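PDB 5A99: polyhedrin from Operophtera brumata cypovirus 19, which forms the crystalline lattice of viral polyhedra, the microcrystals that probably embed and protect cypovirus particles outside the insect host. Local coordinates for residues A[55-66]-A[182-191]; A[78-87]-A[98-106]. All coordinates share one frame; numbering follows the deposited sequence.

Overall arrangement
Contact 2 is nested in the chain loop that contact 1 closes. Contact 1 pairs strands 56-61 and 184-190 near the middle of the chain and is mostly buried. The centre of contact 2 lies about 27 Å from the centre of the chain, and this contact is only partly buried. It sets helix 81-92 and the residues before it against the following loop. The first is built on a ladder of backbone bonds with apolar packing on one face, the second on ring contacts, one tyrosine hydroxyl and a water. They meet where W63 packs on L84 and N106, and H182 touches D102 and K103. Much of contact 1 also meets the second subunit; near contact 2 only R81 and R85 do.

Contact 1. Residues A[55-66]-A[182-191]; sequences RIISRSYNWDQL and HPVISFAVQR
Strands 56-61 and 184-190 run antiparallel at 175°, their axes 4.6 Å apart, with I57-V189, R59-F187 and Y61-I185 as hydrogen-bonded pairs. R191 N to R55 O extends the ladder past the last pair. The bond from Y61 N to I185 O is short, at 2.6 Å. Side chains of I57, R59, Y61, I185, F187 and V189 share one face. F187 holds its CG between the backbone N and the carbonyl carbon (chi1 61°), and its ring reaches over toward strand 56-61. There R59 CB sits over one ring face, 4.2 Å from the centroid, in a CH-pi contact. I57 CG2 meets the ring edge, 4.0 Å from F187 CE1. Y61 comes in obliquely, with its CE2 3.4 Å from F187 CE2. R59 bends at chi2 and lays its guanidinium back over its own strand. I57 CG2 covers one face of that group. R59 NH1 donates to S58 O from above the carbonyl plane, while NE pairs with D217, which also binds Y61 OH. Further along, L66 CD1 packs 3.7 Å from I185 CD1. The edge of the W63 ring lies against P183, and W63 NE1 bonds to E107. The other face carries I56 and Q190 and then only small side chains: S58 with A188, S60 with S186. S60 CB is 3.5 Å from S186 OG. The second subunit packs here, and its D214 O bonds to S186 OG. Water 1 bonds to S58 OG. Strand 184-190 is central in a three-stranded antiparallel sheet, between 56-61 and 125-129. F187, I185 and L66 turn inward, where F187 touches A35, I185 touches L37, and L66 touches L37 and L39 of strand 33-40. This is the face-to-face packing of two antiparallel sheets in a beta sandwich.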
# COMPACT_ATOMS: atom_id res chain seq x y z
N ARG A 55 -10.35 12.91 -0.72
CA ARG A 55 -9.80 13.87 0.25
C ARG A 55 -8.29 14.07 0.20
O ARG A 55 -7.81 15.20 0.22
CB ARG A 55 -10.17 13.44 1.66
CG ARG A 55 -11.63 13.62 1.99
CD ARG A 55 -11.90 13.26 3.43
NE ARG A 55 -13.29 13.46 3.79
CZ ARG A 55 -13.73 13.57 5.04
NH1 ARG A 55 -12.88 13.50 6.06
NH2 ARG A 55 -15.02 13.75 5.26
N ILE A 56 -7.53 12.98 0.14
CA ILE A 56 -6.10 13.06 0.34
C ILE A 56 -5.36 11.99 -0.45
O ILE A 56 -5.77 10.84 -0.52
CB ILE A 56 -5.73 13.00 1.86
CG1 ILE A 56 -4.24 13.31 2.08
CG2 ILE A 56 -6.13 11.65 2.47
CD1 ILE A 56 -3.83 13.42 3.56
N ILE A 57 -4.24 12.40 -1.04
CA ILE A 57 -3.43 11.50 -1.84
C ILE A 57 -1.98 11.61 -1.39
O ILE A 57 -1.39 12.69 -1.43
CB ILE A 57 -3.55 11.84 -3.35
CG1 ILE A 57 -4.98 11.56 -3.85
CG2 ILE A 57 -2.53 11.06 -4.18
CD1 ILE A 57 -5.18 11.88 -5.34
N SER A 58 -1.42 10.49 -0.92
CA SER A 58 0.01 10.36 -0.67
C SER A 58 0.51 9.09 -1.35
O SER A 58 0.04 8.00 -1.04
CB SER A 58 0.30 10.29 0.83
OG SER A 58 1.62 9.87 1.10
N ARG A 59 1.45 9.22 -2.29
CA ARG A 59 1.91 8.08 -3.06
C ARG A 59 3.40 8.10 -3.27
O ARG A 59 4.00 9.16 -3.37
CB ARG A 59 1.25 8.06 -4.45
CG ARG A 59 -0.25 8.05 -4.42
CD ARG A 59 -0.81 6.69 -4.06
NE ARG A 59 -2.26 6.69 -4.21
CZ ARG A 59 -3.11 7.14 -3.28
NH1 ARG A 59 -2.65 7.61 -2.13
NH2 ARG A 59 -4.41 7.11 -3.51
N SER A 60 3.99 6.92 -3.38
CA SER A 60 5.37 6.83 -3.82
C SER A 60 5.53 5.61 -4.73
O SER A 60 4.79 4.61 -4.62
CB SER A 60 6.35 6.82 -2.63
OG SER A 60 6.12 5.70 -1.78
N TYR A 61 6.47 5.73 -5.66
CA TYR A 61 6.69 4.69 -6.65
C TYR A 61 8.18 4.41 -6.74
O TYR A 61 8.99 5.32 -6.91
CB TYR A 61 6.11 5.13 -7.99
CG TYR A 61 4.65 5.46 -7.88
CD1 TYR A 61 3.67 4.48 -8.03
CD2 TYR A 61 4.24 6.76 -7.60
CE1 TYR A 61 2.33 4.79 -7.90
CE2 TYR A 61 2.90 7.07 -7.48
CZ TYR A 61 1.95 6.09 -7.62
OH TYR A 61 0.62 6.42 -7.49
N ASN A 62 8.54 3.15 -6.56
CA ASN A 62 9.92 2.76 -6.71
C ASN A 62 10.24 2.64 -8.20
O ASN A 62 9.33 2.60 -9.04
CB ASN A 62 10.18 1.44 -5.98
CG ASN A 62 11.65 1.18 -5.79
OD1 ASN A 62 12.46 2.11 -5.80
ND2 ASN A 62 12.00 -0.08 -5.61
N TRP A 63 11.53 2.60 -8.53
CA TRP A 63 11.99 2.53 -9.92
C TRP A 63 11.29 1.41 -10.71
O TRP A 63 10.90 1.61 -11.86
CB TRP A 63 13.50 2.32 -9.94
CG TRP A 63 14.16 2.23 -11.30
CD1 TRP A 63 14.62 3.27 -12.05
CD2 TRP A 63 14.44 1.04 -12.03
NE1 TRP A 63 15.17 2.80 -13.22
CE2 TRP A 63 15.08 1.43 -13.23
CE3 TRP A 63 14.22 -0.32 -11.79
CZ2 TRP A 63 15.49 0.51 -14.19
CZ3 TRP A 63 14.64 -1.24 -12.75
CH2 TRP A 63 15.26 -0.81 -13.93
N ASP A 64 11.11 0.26 -10.08
CA ASP A 64 10.53 -0.88 -10.77
C ASP A 64 9.01 -0.78 -10.88
O ASP A 64 8.36 -1.63 -11.49
CB ASP A 64 10.94 -2.20 -10.09
CG ASP A 64 10.23 -2.44 -8.77
OD1 ASP A 64 9.99 -1.46 -8.03
OD2 ASP A 64 9.93 -3.62 -8.47
N GLN A 65 8.43 0.27 -10.31
CA GLN A 65 7.02 0.54 -10.51
C GLN A 65 6.82 1.65 -11.53
O GLN A 65 5.69 1.97 -11.87
CB GLN A 65 6.37 0.87 -9.17
CG GLN A 65 6.56 -0.24 -8.16
CD GLN A 65 6.20 0.19 -6.75
OE1 GLN A 65 6.47 1.31 -6.34
NE2 GLN A 65 5.58 -0.71 -6.00
N LEU A 66 7.93 2.22 -12.02
CA LEU A 66 7.90 3.32 -12.99
C LEU A 66 8.38 2.90 -14.38
O LEU A 66 7.93 3.44 -15.39
CB LEU A 66 8.76 4.49 -12.49
CG LEU A 66 8.33 5.15 -11.17
CD1 LEU A 66 9.41 6.09 -10.64
CD2 LEU A 66 7.02 5.87 -11.35
N HIS A 182 17.45 7.94 -13.17
CA HIS A 182 16.90 6.65 -12.77
C HIS A 182 16.03 6.90 -11.54
O HIS A 182 16.49 6.80 -10.41
CB HIS A 182 18.03 5.66 -12.46
CG HIS A 182 19.09 5.63 -13.52
ND1 HIS A 182 18.98 4.86 -14.66
CD2 HIS A 182 20.27 6.29 -13.63
CE1 HIS A 182 20.05 5.04 -15.41
NE2 HIS A 182 20.84 5.90 -14.81
N PRO A 183 14.76 7.24 -11.78
CA PRO A 183 13.91 7.90 -10.80
C PRO A 183 13.18 6.98 -9.83
O PRO A 183 12.83 5.84 -10.15
CB PRO A 183 12.88 8.63 -11.68
CG PRO A 183 12.72 7.73 -12.85
CD PRO A 183 14.10 7.12 -13.09
N VAL A 184 13.00 7.51 -8.62
CA VAL A 184 12.01 7.04 -7.66
C VAL A 184 11.10 8.25 -7.49
O VAL A 184 11.58 9.38 -7.45
CB VAL A 184 12.65 6.67 -6.31
CG1 VAL A 184 11.60 6.63 -5.21
CG2 VAL A 184 13.41 5.33 -6.40
N ILE A 185 9.80 8.05 -7.43
CA ILE A 185 8.90 9.20 -7.42
C ILE A 185 7.90 9.18 -6.28
O ILE A 185 7.18 8.19 -6.09
CB ILE A 185 8.18 9.34 -8.76
CG1 ILE A 185 9.17 9.74 -9.87
CG2 ILE A 185 7.09 10.39 -8.68
CD1 ILE A 185 8.60 9.60 -11.25
N SER A 186 7.87 10.28 -5.53
CA SER A 186 6.93 10.50 -4.44
C SER A 186 6.10 11.78 -4.69
O SER A 186 6.63 12.78 -5.17
CB SER A 186 7.67 10.63 -3.10
OG SER A 186 8.56 9.54 -2.92
N PHE A 187 4.80 11.74 -4.40
CA PHE A 187 3.99 12.95 -4.43
C PHE A 187 2.81 12.91 -3.46
O PHE A 187 2.47 11.87 -2.90
CB PHE A 187 3.54 13.28 -5.87
CG PHE A 187 2.69 12.22 -6.50
CD1 PHE A 187 1.36 12.09 -6.16
CD2 PHE A 187 3.22 11.37 -7.45
CE1 PHE A 187 0.56 11.12 -6.74
CE2 PHE A 187 2.43 10.40 -8.05
CZ PHE A 187 1.10 10.27 -7.68
N ALA A 188 2.25 14.08 -3.22
CA ALA A 188 1.11 14.22 -2.33
C ALA A 188 0.32 15.43 -2.73
O ALA A 188 0.85 16.40 -3.28
CB ALA A 188 1.56 14.35 -0.91
N VAL A 189 -0.97 15.37 -2.43
CA VAL A 189 -1.85 16.49 -2.61
C VAL A 189 -3.15 16.21 -1.85
O VAL A 189 -3.62 15.07 -1.83
CB VAL A 189 -2.13 16.76 -4.10
CG1 VAL A 189 -2.63 15.52 -4.81
CG2 VAL A 189 -3.11 17.91 -4.27
N GLN A 190 -3.72 17.25 -1.23
CA GLN A 190 -5.01 17.13 -0.56
C GLN A 190 -5.98 18.11 -1.19
O GLN A 190 -5.57 19.06 -1.89
CB GLN A 190 -4.87 17.42 0.95
CG GLN A 190 -4.49 18.85 1.26
CD GLN A 190 -4.56 19.18 2.75
OE1 GLN A 190 -4.85 18.33 3.60
NE2 GLN A 190 -4.29 20.45 3.07
N ARG A 191 -7.27 17.90 -0.95
CA ARG A 191 -8.27 18.84 -1.44
C ARG A 191 -8.19 20.10 -0.60
O ARG A 191 -7.81 20.04 0.58
CB ARG A 191 -9.70 18.26 -1.40
CG ARG A 191 -10.45 18.43 -0.09
CD ARG A 191 -11.98 18.18 -0.24
NE ARG A 191 -12.29 17.13 -1.21
CZ ARG A 191 -12.81 17.35 -2.41
NH1 ARG A 191 -13.11 18.58 -2.81
NH2 ARG A 191 -13.05 16.34 -3.23
O HOH W 1 4.31 10.65 -0.26

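Contact 2. Residues A[78-87]-A[98-106]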
# COMPACT_ATOMS: atom_id res chain seq x y z
N TYR A 78 12.44 -6.73 -22.70
CA TYR A 78 13.70 -6.19 -23.22
C TYR A 78 14.93 -6.86 -22.59
O TYR A 78 16.01 -6.82 -23.17
CB TYR A 78 13.77 -4.68 -22.98
CG TYR A 78 12.58 -3.92 -23.52
CD1 TYR A 78 12.07 -4.19 -24.78
CD2 TYR A 78 11.94 -2.94 -22.75
CE1 TYR A 78 10.99 -3.51 -25.28
CE2 TYR A 78 10.84 -2.26 -23.25
CZ TYR A 78 10.37 -2.55 -24.51
OH TYR A 78 9.26 -1.90 -25.01
N TYR A 79 14.77 -7.45 -21.41
CA TYR A 79 15.91 -8.01 -20.68
C TYR A 79 15.64 -9.35 -20.01
O TYR A 79 14.53 -9.62 -19.55
CB TYR A 79 16.39 -7.04 -19.60
CG TYR A 79 16.85 -5.70 -20.12
CD1 TYR A 79 17.91 -5.60 -21.02
CD2 TYR A 79 16.24 -4.53 -19.72
CE1 TYR A 79 18.33 -4.39 -21.51
CE2 TYR A 79 16.65 -3.30 -20.20
CZ TYR A 79 17.70 -3.23 -21.10
OH TYR A 79 18.11 -2.01 -21.57
N GLY A 80 16.69 -10.17 -19.91
CA GLY A 80 16.64 -11.37 -19.10
C GLY A 80 16.75 -11.00 -17.64
O GLY A 80 17.04 -9.85 -17.29
N ARG A 81 16.49 -11.97 -16.77
CA ARG A 81 16.46 -11.74 -15.33
C ARG A 81 17.78 -11.21 -14.82
O ARG A 81 17.83 -10.32 -13.96
CB ARG A 81 16.12 -13.04 -14.59
CG ARG A 81 14.66 -13.43 -14.65
CD ARG A 81 14.42 -14.69 -13.84
NE ARG A 81 15.35 -15.76 -14.21
CZ ARG A 81 15.06 -16.70 -15.11
NH1 ARG A 81 13.88 -16.69 -15.73
NH2 ARG A 81 15.95 -17.64 -15.39
N SER A 82 18.86 -11.77 -15.34
CA SER A 82 20.19 -11.44 -14.89
C SER A 82 20.60 -10.06 -15.35
O SER A 82 21.17 -9.28 -14.58
CB SER A 82 21.19 -12.48 -15.39
OG SER A 82 21.01 -13.68 -14.66
N GLU A 83 20.32 -9.75 -16.62
CA GLU A 83 20.62 -8.45 -17.18
C GLU A 83 19.94 -7.36 -16.36
O GLU A 83 20.55 -6.33 -16.06
CB GLU A 83 20.15 -8.34 -18.63
CG GLU A 83 21.09 -8.96 -19.64
CD GLU A 83 21.15 -10.48 -19.54
OE1 GLU A 83 20.25 -11.08 -18.91
OE2 GLU A 83 22.11 -11.06 -20.09
N LEU A 84 18.68 -7.59 -16.00
CA LEU A 84 17.94 -6.58 -15.26
C LEU A 84 18.54 -6.44 -13.87
O LEU A 84 18.65 -5.33 -13.35
CB LEU A 84 16.45 -6.92 -15.18
CG LEU A 84 15.53 -5.92 -14.45
CD1 LEU A 84 15.67 -4.49 -15.00
CD2 LEU A 84 14.08 -6.38 -14.53
N ARG A 85 18.92 -7.56 -13.26
CA ARG A 85 19.50 -7.52 -11.93
C ARG A 85 20.79 -6.68 -11.94
O ARG A 85 21.01 -5.85 -11.06
CB ARG A 85 19.80 -8.92 -11.42
CG ARG A 85 20.76 -8.94 -10.23
CD ARG A 85 20.94 -10.32 -9.65
NE ARG A 85 21.68 -10.25 -8.39
CZ ARG A 85 22.10 -11.31 -7.70
NH1 ARG A 85 21.86 -12.53 -8.16
NH2 ARG A 85 22.76 -11.16 -6.56
N HIS A 86 21.63 -6.92 -12.94
CA HIS A 86 22.92 -6.25 -13.04
C HIS A 86 22.73 -4.75 -13.19
O HIS A 86 23.46 -3.94 -12.60
CB HIS A 86 23.69 -6.77 -14.25
CG HIS A 86 24.02 -8.23 -14.19
ND1 HIS A 86 23.98 -8.95 -13.01
CD2 HIS A 86 24.37 -9.10 -15.16
CE1 HIS A 86 24.30 -10.21 -13.27
NE2 HIS A 86 24.54 -10.33 -14.56
N LEU A 87 21.76 -4.38 -14.02
CA LEU A 87 21.44 -2.99 -14.25
C LEU A 87 21.09 -2.31 -12.92
O LEU A 87 21.66 -1.28 -12.57
CB LEU A 87 20.27 -2.90 -15.23
CG LEU A 87 19.68 -1.50 -15.40
CD1 LEU A 87 20.77 -0.53 -15.85
CD2 LEU A 87 18.51 -1.52 -16.37
N ARG A 98 27.52 -5.07 -12.59
CA ARG A 98 28.30 -5.54 -13.73
C ARG A 98 27.61 -5.35 -15.07
O ARG A 98 28.06 -5.88 -16.09
CB ARG A 98 28.66 -7.02 -13.55
CG ARG A 98 27.49 -7.97 -13.69
CD ARG A 98 27.97 -9.41 -13.61
NE ARG A 98 28.45 -9.76 -12.26
CZ ARG A 98 29.05 -10.90 -11.95
NH1 ARG A 98 29.26 -11.83 -12.89
NH2 ARG A 98 29.45 -11.14 -10.70
N SER A 99 26.53 -4.58 -15.09
CA SER A 99 25.76 -4.36 -16.30
C SER A 99 26.63 -3.77 -17.40
O SER A 99 27.62 -3.06 -17.15
CB SER A 99 24.60 -3.40 -15.99
OG SER A 99 23.83 -3.16 -17.14
N GLN A 100 26.25 -4.04 -18.64
CA GLN A 100 26.84 -3.37 -19.79
C GLN A 100 25.94 -2.22 -20.21
O GLN A 100 26.17 -1.56 -21.22
CB GLN A 100 26.99 -4.36 -20.95
CG GLN A 100 27.98 -5.48 -20.70
CD GLN A 100 28.28 -6.27 -21.96
OE1 GLN A 100 27.59 -7.24 -22.28
NE2 GLN A 100 29.30 -5.85 -22.70
N HIS A 101 24.90 -1.98 -19.41
CA HIS A 101 23.89 -0.98 -19.76
C HIS A 101 23.92 0.18 -18.77
O HIS A 101 23.71 -0.01 -17.56
CB HIS A 101 22.50 -1.61 -19.76
CG HIS A 101 22.36 -2.77 -20.70
ND1 HIS A 101 21.90 -4.01 -20.28
CD2 HIS A 101 22.58 -2.89 -22.03
CE1 HIS A 101 21.87 -4.83 -21.31
NE2 HIS A 101 22.28 -4.18 -22.38
N ASP A 102 24.16 1.38 -19.29
CA ASP A 102 24.09 2.61 -18.49
C ASP A 102 22.65 2.96 -18.16
O ASP A 102 22.34 3.40 -17.05
CB ASP A 102 24.68 3.79 -19.25
CG ASP A 102 26.14 4.01 -18.94
OD1 ASP A 102 26.67 3.37 -18.01
OD2 ASP A 102 26.76 4.85 -19.63
N LYS A 103 21.79 2.81 -19.16
CA LYS A 103 20.38 3.13 -19.03
C LYS A 103 19.58 1.96 -19.57
O LYS A 103 20.06 1.21 -20.43
CB LYS A 103 20.03 4.40 -19.80
CG LYS A 103 20.84 5.63 -19.38
CD LYS A 103 20.20 6.92 -19.88
CE LYS A 103 21.17 8.09 -19.87
NZ LYS A 103 22.16 8.03 -18.74
N GLY A 104 18.36 1.81 -19.07
CA GLY A 104 17.51 0.72 -19.49
C GLY A 104 16.54 1.17 -20.56
O GLY A 104 16.04 2.30 -20.53
N MET A 105 16.30 0.29 -21.53
CA MET A 105 15.26 0.51 -22.52
C MET A 105 13.91 0.66 -21.83
O MET A 105 12.99 1.27 -22.37
CB MET A 105 15.21 -0.65 -23.50
CG MET A 105 16.42 -0.77 -24.38
SD MET A 105 16.88 0.83 -25.10
CE MET A 105 18.10 0.28 -26.30
N ASN A 106 13.81 0.11 -20.62
CA ASN A 106 12.55 0.10 -19.88
C ASN A 106 12.29 1.40 -19.13
O ASN A 106 11.21 1.58 -18.58
CB ASN A 106 12.51 -1.09 -18.89
CG ASN A 106 13.71 -1.10 -17.93
OD1 ASN A 106 14.76 -0.53 -18.22
ND2 ASN A 106 13.55 -1.78 -16.79
O HOH W 2 22.25 -5.28 -17.84
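Y79 makes the one direct hydrogen bond between 78-87 and 98-106. Its OH accepts from M105 N at 2.9 Å, nearly straight at 171°. The donor lies near the plane of the ring, at its edge. Water 2 adds a second polar link: it donates to E83 O and bonds to both S99 OG and H101 ND1. S99 OG also accepts from H101 N, which closes an ST turn in the loop. Ring contacts come next. R98 CG sits over the centre of the H86 ring, 3.5 Å from its centroid, in a CH-pi contact. With CG between the backbone N and the carbonyl carbon (chi1 71°), the R98 chain can pass across this face. S82 O lies over the opposite face, so the imidazole is sandwiched. Y79 slides past H101 in the opposite direction. Its CE1 lies over the rim of one H101 face, 3.6 Å from H101 CE1, with the ring planes at 43°. G80 is the N-cap of helix 81-92. The loop at 98-106 folds back on the first two helix turns and the preceding residues. Apolar packing sets Y78 CD2 4.1 Å from M105 CB, the side chains crossing at about a right angle. The L87 methyls reach the loop backbone, CD1 3.4 Å from H101 O and CD2 at G104 CA. N106 OD1 lies in plane at the Y79 ring edge and is buried without a polar partner.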